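Local coordinates for protein fervidolysin (Fervidobacterium pennivorans, PDB 1R6V) that degrades keratin into peptides as a calcium-binding subtilisin-like serine protease, allowing its bacterium to grow on native feathers, at residues R125-E129 with E130-E134; V143-Q146 with L147-E150. The protein carries 1 engineered substitution. One frame throughout, in Å; residues are numbered along the deposited sequence.

Contact 1 (R125-E129 with E130-E134); sequences RDYGE and ELSNE. With CA (calcium ion), chain B.
Ser132 turns OG beside its own backbone N (chi1 -61°), where it meets Glu129 across a type I beta turn, while Arg125 reaches Asn133 on a chain extended from CG to NE. The turn runs from Glu129 to Ser132 and lies in a loop that gives one ligand to the calcium site of this subtilisin-like protease. Two bonds grip Glu129 O. Ser132 N gives the turn bond at 3.0 Å from Glu129 O, coming from above the carbonyl plane. Ser132 OG donates to the same Glu129 O at 2.6 Å and lies much nearer that plane. Tyr127 N adds a weak bond to Ser132 OG. Tyr127 CD1 touches Ser132 CB at 3.7 Å.

At the other end, Arg125 NH1 donates to Asn133 O at 2.7 Å. The carbonyl oxygen sits at the guanidinium edge, close to its plane, and the bond is fairly straight at 150°. Arg125 NE forms a salt bridge with Glu139 of helix 136-140. Shortened to an alanine, the side chain would lose NH1 and NE, which would probably deprive Asn133 O of this donor and Glu139 of this salt bridge.

The carboxylate of Glu129 leads away from the turn to the metal. Its OE2 accepts from Gly214 N, which helps fix the rotation of the carboxylate. Asp171 and Asp213 supply side-chain oxygens to the calcium; Lys211, Lys215 and Ile217 supply backbone carbonyls. Glu129 OE1 completes the site, 2.4 Å from the calcium ion.

Contact 2 (V143-Q146 with L147-E150); sequences VTQQ and LWEE
Thr144 caps helix 145-150 through a hydrogen bond with Leu147. Thr144 OG1 stands between its backbone N and carbonyl carbon (chi1 68°), facing the first turn. There Thr144 OG1 accepts from Leu147 N at 3.0 Å, with an N-H...O angle of 152°. Thr144 O accepts from Trp148 N at 3.2 Å. Further on, Glu149 N makes two weak bonds, to Gln145 O and Gln146 O.

Van der Waals packing adds to these bonds. The apolar pair is Val143 and Trp148: Val143 CG1 is set over one indole face, toward the rim, and comes within 3.3 Å of Trp148 CZ2. Thr144 O lies over the same face, again toward the rim. Leu147 CB packs against the cap, 3.5 Å from Thr144 OG1. Val143 and Leu147 also touch Leu433 of helix 433-438.

The polar ends have partners elsewhere in the chain. Trp148 NE1 donates to Val220 O, which satisfies the buried indole N-H and helps fix the ring's rotation. Gln145 NE2 donates to Asp126 O, and its OE1 accepts from Lys212 NZ. Glu150 forms a salt bridge with Lys397. The whole is a classic threonine N-cap at the start of helix 145-150, in the subtilase catalytic domain.

How the contacts relate
The chain leaves strand 104-105 and enters the loop that holds contact 1. Contact 1 closes a tight turn there, beside the calcium site. Helix 136-140 follows, and the chain then reaches contact 2, which closes the first turn of helix 145-150. The two are in series and neither nest nor cross. Their centres are about 13 Å apart, yet they touch. Gln145 NE2 lies 2.8 Å from Asp126 O, a probable hydrogen bond. Tyr127 CE2 packs 3.5 Å from Val143 O, and the Tyr127 side chain also touches Trp148. The loop of contact 1 is thus tied to helix 145-150, which packs in turn on helix 433-438.

Contact 1 (R125-E129 with E130-E134)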
ATOM      1  N   ARG A 125      -8.763  36.052 -16.527  1.00 38.31           N
ATOM      2  CA  ARG A 125      -9.479  34.891 -16.024  1.00 36.08           C
ATOM      3  C   ARG A 125     -10.951  35.011 -16.357  1.00 35.15           C
ATOM      4  O   ARG A 125     -11.784  35.229 -15.480  1.00 36.74           O
ATOM      5  CB  ARG A 125      -9.297  34.783 -14.516  1.00 33.25           C
ATOM      6  CG  ARG A 125      -7.869  34.556 -14.130  1.00 30.51           C
ATOM      7  CD  ARG A 125      -7.663  34.671 -12.643  1.00 26.24           C
ATOM      8  NE  ARG A 125      -6.241  34.693 -12.350  1.00 24.31           N
ATOM      9  CZ  ARG A 125      -5.722  35.085 -11.195  1.00 22.95           C
ATOM     10  NH1 ARG A 125      -6.514  35.486 -10.210  1.00 22.48           N
ATOM     11  NH2 ARG A 125      -4.409  35.087 -11.036  1.00 23.82           N
ATOM     12  N   ASP A 126     -11.269  34.868 -17.635  1.00 34.85           N
ATOM     13  CA  ASP A 126     -12.649  34.964 -18.075  1.00 33.93           C
ATOM     14  C   ASP A 126     -13.225  33.569 -18.278  1.00 32.06           C
ATOM     15  O   ASP A 126     -13.193  33.029 -19.386  1.00 32.33           O
ATOM     16  CB  ASP A 126     -12.722  35.780 -19.373  1.00 36.63           C
ATOM     17  CG  ASP A 126     -14.147  36.028 -19.834  1.00 38.49           C
ATOM     18  OD1 ASP A 126     -15.033  36.223 -18.970  1.00 39.91           O
ATOM     19  OD2 ASP A 126     -14.375  36.045 -21.066  1.00 41.67           O
ATOM     20  N   TYR A 127     -13.748  32.987 -17.201  1.00 28.98           N
ATOM     21  CA  TYR A 127     -14.334  31.654 -17.271  1.00 27.38           C
ATOM     22  C   TYR A 127     -15.858  31.698 -17.301  1.00 26.54           C
ATOM     23  O   TYR A 127     -16.504  30.659 -17.425  1.00 26.73           O
ATOM     24  CB  TYR A 127     -13.858  30.798 -16.089  1.00 26.57           C
ATOM     25  CG  TYR A 127     -12.358  30.818 -15.921  1.00 24.60           C
ATOM     26  CD1 TYR A 127     -11.779  31.328 -14.761  1.00 23.47           C
ATOM     27  CD2 TYR A 127     -11.512  30.428 -16.965  1.00 25.11           C
ATOM     28  CE1 TYR A 127     -10.405  31.463 -14.640  1.00 23.09           C
ATOM     29  CE2 TYR A 127     -10.124  30.563 -16.854  1.00 25.57           C
ATOM     30  CZ  TYR A 127      -9.584  31.091 -15.686  1.00 25.32           C
ATOM     31  OH  TYR A 127      -8.230  31.306 -15.586  1.00 27.86           O
ATOM     32  N   GLY A 128     -16.428  32.894 -17.167  1.00 24.72           N
ATOM     33  CA  GLY A 128     -17.877  33.041 -17.213  1.00 23.04           C
ATOM     34  C   GLY A 128     -18.620  33.089 -15.884  1.00 23.03           C
ATOM     35  O   GLY A 128     -19.806  33.431 -15.841  1.00 22.85           O
ATOM     36  N   GLU A 129     -17.928  32.750 -14.802  1.00 19.83           N
ATOM     37  CA  GLU A 129     -18.525  32.729 -13.465  1.00 18.63           C
ATOM     38  C   GLU A 129     -18.198  34.009 -12.715  1.00 18.02           C
ATOM     39  O   GLU A 129     -17.129  34.585 -12.908  1.00 18.87           O
ATOM     40  CB  GLU A 129     -17.972  31.551 -12.663  1.00 17.85           C
ATOM     41  CG  GLU A 129     -17.884  30.277 -13.464  1.00 19.91           C
ATOM     42  CD  GLU A 129     -19.236  29.766 -13.877  1.00 21.12           C
ATOM     43  OE1 GLU A 129     -19.855  29.040 -13.070  1.00 22.61           O
ATOM     44  OE2 GLU A 129     -19.688  30.096 -15.003  1.00 22.26           O
ATOM     45  N   GLU A 130     -19.097  34.421 -11.831  1.00 17.76           N
ATOM     46  CA  GLU A 130     -18.888  35.642 -11.073  1.00 19.23           C
ATOM     47  C   GLU A 130     -17.606  35.644 -10.243  1.00 19.66           C
ATOM     48  O   GLU A 130     -17.048  36.704  -9.985  1.00 20.25           O
ATOM     49  CB  GLU A 130     -20.094  35.910 -10.179  1.00 19.26           C
ATOM     50  CG  GLU A 130     -20.273  34.888  -9.092  1.00 18.34           C
ATOM     51  CD  GLU A 130     -21.664  34.917  -8.500  1.00 19.63           C
ATOM     52  OE1 GLU A 130     -21.971  34.023  -7.691  1.00 18.71           O
ATOM     53  OE2 GLU A 130     -22.458  35.835  -8.844  1.00 20.38           O
ATOM     54  N   LEU A 131     -17.127  34.471  -9.826  1.00 18.10           N
ATOM     55  CA  LEU A 131     -15.902  34.420  -9.033  1.00 18.09           C
ATOM     56  C   LEU A 131     -14.655  34.053  -9.839  1.00 17.66           C
ATOM     57  O   LEU A 131     -13.597  33.790  -9.263  1.00 18.03           O
ATOM     58  CB  LEU A 131     -16.068  33.443  -7.855  1.00 18.03           C
ATOM     59  CG  LEU A 131     -17.271  33.750  -6.945  1.00 17.95           C
ATOM     60  CD1 LEU A 131     -17.344  32.712  -5.822  1.00 18.93           C
ATOM     61  CD2 LEU A 131     -17.154  35.173  -6.371  1.00 18.66           C
ATOM     62  N   SER A 132     -14.768  34.067 -11.168  1.00 18.87           N
ATOM     63  CA  SER A 132     -13.643  33.723 -12.043  1.00 19.09           C
ATOM     64  C   SER A 132     -12.348  34.433 -11.701  1.00 19.80           C
ATOM     65  O   SER A 132     -11.269  33.853 -11.815  1.00 18.99           O
ATOM     66  CB  SER A 132     -13.953  34.063 -13.504  1.00 18.76           C
ATOM     67  OG  SER A 132     -15.063  33.360 -14.000  1.00 21.96           O
ATOM     68  N   ASN A 133     -12.445  35.700 -11.305  1.00 18.44           N
ATOM     69  CA  ASN A 133     -11.229  36.465 -11.029  1.00 21.05           C
ATOM     70  C   ASN A 133     -10.371  35.865  -9.930  1.00 18.31           C
ATOM     71  O   ASN A 133      -9.162  36.099  -9.871  1.00 19.94           O
ATOM     72  CB  ASN A 133     -11.569  37.916 -10.659  1.00 24.60           C
ATOM     73  CG  ASN A 133     -12.257  38.028  -9.310  1.00 28.86           C
ATOM     74  OD1 ASN A 133     -13.385  37.569  -9.132  1.00 32.47           O
ATOM     75  ND2 ASN A 133     -11.569  38.629  -8.345  1.00 33.46           N
ATOM     76  N   GLU A 134     -10.982  35.093  -9.049  1.00 16.76           N
ATOM     77  CA  GLU A 134     -10.217  34.511  -7.962  1.00 17.76           C
ATOM     78  C   GLU A 134      -9.646  33.127  -8.232  1.00 15.45           C
ATOM     79  O   GLU A 134      -8.874  32.621  -7.427  1.00 16.69           O
ATOM     80  CB  GLU A 134     -11.074  34.477  -6.706  1.00 22.39           C
ATOM     81  CG  GLU A 134     -11.291  35.872  -6.161  1.00 30.95           C
ATOM     82  CD  GLU A 134     -11.703  35.859  -4.728  1.00 34.36           C
ATOM     83  OE1 GLU A 134     -12.877  35.534  -4.471  1.00 38.39           O
ATOM     84  OE2 GLU A 134     -10.846  36.165  -3.867  1.00 38.24           O
TER
HETATM   85 CA    CA B   1     -20.558  27.902 -11.111  1.00  3.26          CA

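Contact 2 (V143-Q146 with L147-E150)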
ATOM      1  N   VAL A 143      -6.353  26.692 -18.309  1.00 17.96           N
ATOM      2  CA  VAL A 143      -7.752  26.542 -18.654  1.00 18.70           C
ATOM      3  C   VAL A 143      -8.287  27.799 -19.347  1.00 18.81           C
ATOM      4  O   VAL A 143      -7.939  28.916 -18.972  1.00 18.79           O
ATOM      5  CB  VAL A 143      -8.609  26.305 -17.386  1.00 20.00           C
ATOM      6  CG1 VAL A 143     -10.084  26.423 -17.725  1.00 20.06           C
ATOM      7  CG2 VAL A 143      -8.293  24.948 -16.781  1.00 20.28           C
ATOM      8  N   THR A 144      -9.101  27.618 -20.381  1.00 20.46           N
ATOM      9  CA  THR A 144      -9.738  28.752 -21.042  1.00 22.78           C
ATOM     10  C   THR A 144     -11.101  28.250 -21.487  1.00 23.44           C
ATOM     11  O   THR A 144     -11.317  27.038 -21.603  1.00 22.76           O
ATOM     12  CB  THR A 144      -8.950  29.292 -22.278  1.00 24.21           C
ATOM     13  OG1 THR A 144      -8.967  28.327 -23.335  1.00 24.39           O
ATOM     14  CG2 THR A 144      -7.516  29.624 -21.898  1.00 25.31           C
ATOM     15  N   GLN A 145     -12.040  29.162 -21.705  1.00 23.35           N
ATOM     16  CA  GLN A 145     -13.359  28.730 -22.144  1.00 24.39           C
ATOM     17  C   GLN A 145     -13.241  28.051 -23.504  1.00 24.10           C
ATOM     18  O   GLN A 145     -13.942  27.081 -23.787  1.00 25.28           O
ATOM     19  CB  GLN A 145     -14.326  29.915 -22.211  1.00 25.73           C
ATOM     20  CG  GLN A 145     -14.668  30.482 -20.834  1.00 26.49           C
ATOM     21  CD  GLN A 145     -15.909  31.360 -20.849  1.00 28.29           C
ATOM     22  OE1 GLN A 145     -17.010  30.885 -21.125  1.00 29.43           O
ATOM     23  NE2 GLN A 145     -15.736  32.642 -20.549  1.00 27.38           N
ATOM     24  N   GLN A 146     -12.338  28.548 -24.338  1.00 25.31           N
ATOM     25  CA  GLN A 146     -12.145  27.959 -25.652  1.00 25.89           C
ATOM     26  C   GLN A 146     -11.706  26.507 -25.508  1.00 25.34           C
ATOM     27  O   GLN A 146     -12.164  25.630 -26.249  1.00 25.20           O
ATOM     28  CB  GLN A 146     -11.096  28.748 -26.432  1.00 30.27           C
ATOM     29  CG  GLN A 146     -10.994  28.352 -27.893  1.00 35.60           C
ATOM     30  CD  GLN A 146     -10.062  29.261 -28.672  1.00 39.08           C
ATOM     31  OE1 GLN A 146     -10.212  30.486 -28.644  1.00 41.08           O
ATOM     32  NE2 GLN A 146      -9.096  28.670 -29.373  1.00 39.07           N
ATOM     33  N   LEU A 147     -10.823  26.248 -24.547  1.00 22.81           N
ATOM     34  CA  LEU A 147     -10.340  24.892 -24.324  1.00 21.37           C
ATOM     35  C   LEU A 147     -11.494  23.970 -23.949  1.00 20.36           C
ATOM     36  O   LEU A 147     -11.556  22.839 -24.423  1.00 20.70           O
ATOM     37  CB  LEU A 147      -9.265  24.867 -23.230  1.00 21.45           C
ATOM     38  CG  LEU A 147      -8.579  23.530 -22.926  1.00 22.38           C
ATOM     39  CD1 LEU A 147      -7.160  23.788 -22.420  1.00 20.96           C
ATOM     40  CD2 LEU A 147      -9.391  22.744 -21.883  1.00 21.17           C
ATOM     41  N   TRP A 148     -12.408  24.445 -23.102  1.00 19.46           N
ATOM     42  CA  TRP A 148     -13.549  23.621 -22.710  1.00 20.10           C
ATOM     43  C   TRP A 148     -14.445  23.291 -23.888  1.00 21.55           C
ATOM     44  O   TRP A 148     -15.179  22.302 -23.856  1.00 20.87           O
ATOM     45  CB  TRP A 148     -14.391  24.298 -21.629  1.00 19.61           C
ATOM     46  CG  TRP A 148     -13.770  24.259 -20.282  1.00 18.13           C
ATOM     47  CD1 TRP A 148     -12.981  23.263 -19.760  1.00 16.83           C
ATOM     48  CD2 TRP A 148     -13.929  25.234 -19.245  1.00 18.71           C
ATOM     49  NE1 TRP A 148     -12.644  23.568 -18.458  1.00 16.01           N
ATOM     50  CE2 TRP A 148     -13.211  24.766 -18.119  1.00 16.77           C
ATOM     51  CE3 TRP A 148     -14.609  26.458 -19.160  1.00 19.33           C
ATOM     52  CZ2 TRP A 148     -13.156  25.488 -16.912  1.00 18.07           C
ATOM     53  CZ3 TRP A 148     -14.554  27.180 -17.953  1.00 20.51           C
ATOM     54  CH2 TRP A 148     -13.830  26.686 -16.850  1.00 19.12           C
ATOM     55  N   GLU A 149     -14.394  24.117 -24.929  1.00 22.71           N
ATOM     56  CA  GLU A 149     -15.204  23.848 -26.109  1.00 24.63           C
ATOM     57  C   GLU A 149     -14.733  22.567 -26.781  1.00 25.01           C
ATOM     58  O   GLU A 149     -15.517  21.871 -27.437  1.00 26.80           O
ATOM     59  CB  GLU A 149     -15.127  25.004 -27.103  1.00 28.16           C
ATOM     60  CG  GLU A 149     -15.696  26.305 -26.580  1.00 34.95           C
ATOM     61  CD  GLU A 149     -15.949  27.290 -27.698  1.00 38.27           C
ATOM     62  OE1 GLU A 149     -16.842  27.012 -28.526  1.00 41.90           O
ATOM     63  OE2 GLU A 149     -15.255  28.330 -27.760  1.00 41.39           O
ATOM     64  N   GLU A 150     -13.452  22.251 -26.626  1.00 23.23           N
ATOM     65  CA  GLU A 150     -12.913  21.028 -27.220  1.00 22.31           C
ATOM     66  C   GLU A 150     -13.122  19.833 -26.285  1.00 21.74           C
ATOM     67  O   GLU A 150     -13.543  18.755 -26.715  1.00 21.54           O
ATOM     68  CB  GLU A 150     -11.415  21.185 -27.543  1.00 22.53           C
ATOM     69  CG  GLU A 150     -10.736  19.861 -27.903  1.00 23.21           C
ATOM     70  CD  GLU A 150      -9.278  19.996 -28.304  1.00 23.20           C
ATOM     71  OE1 GLU A 150      -8.629  21.003 -27.957  1.00 23.95           O
ATOM     72  OE2 GLU A 150      -8.766  19.068 -28.959  1.00 23.54           O
TER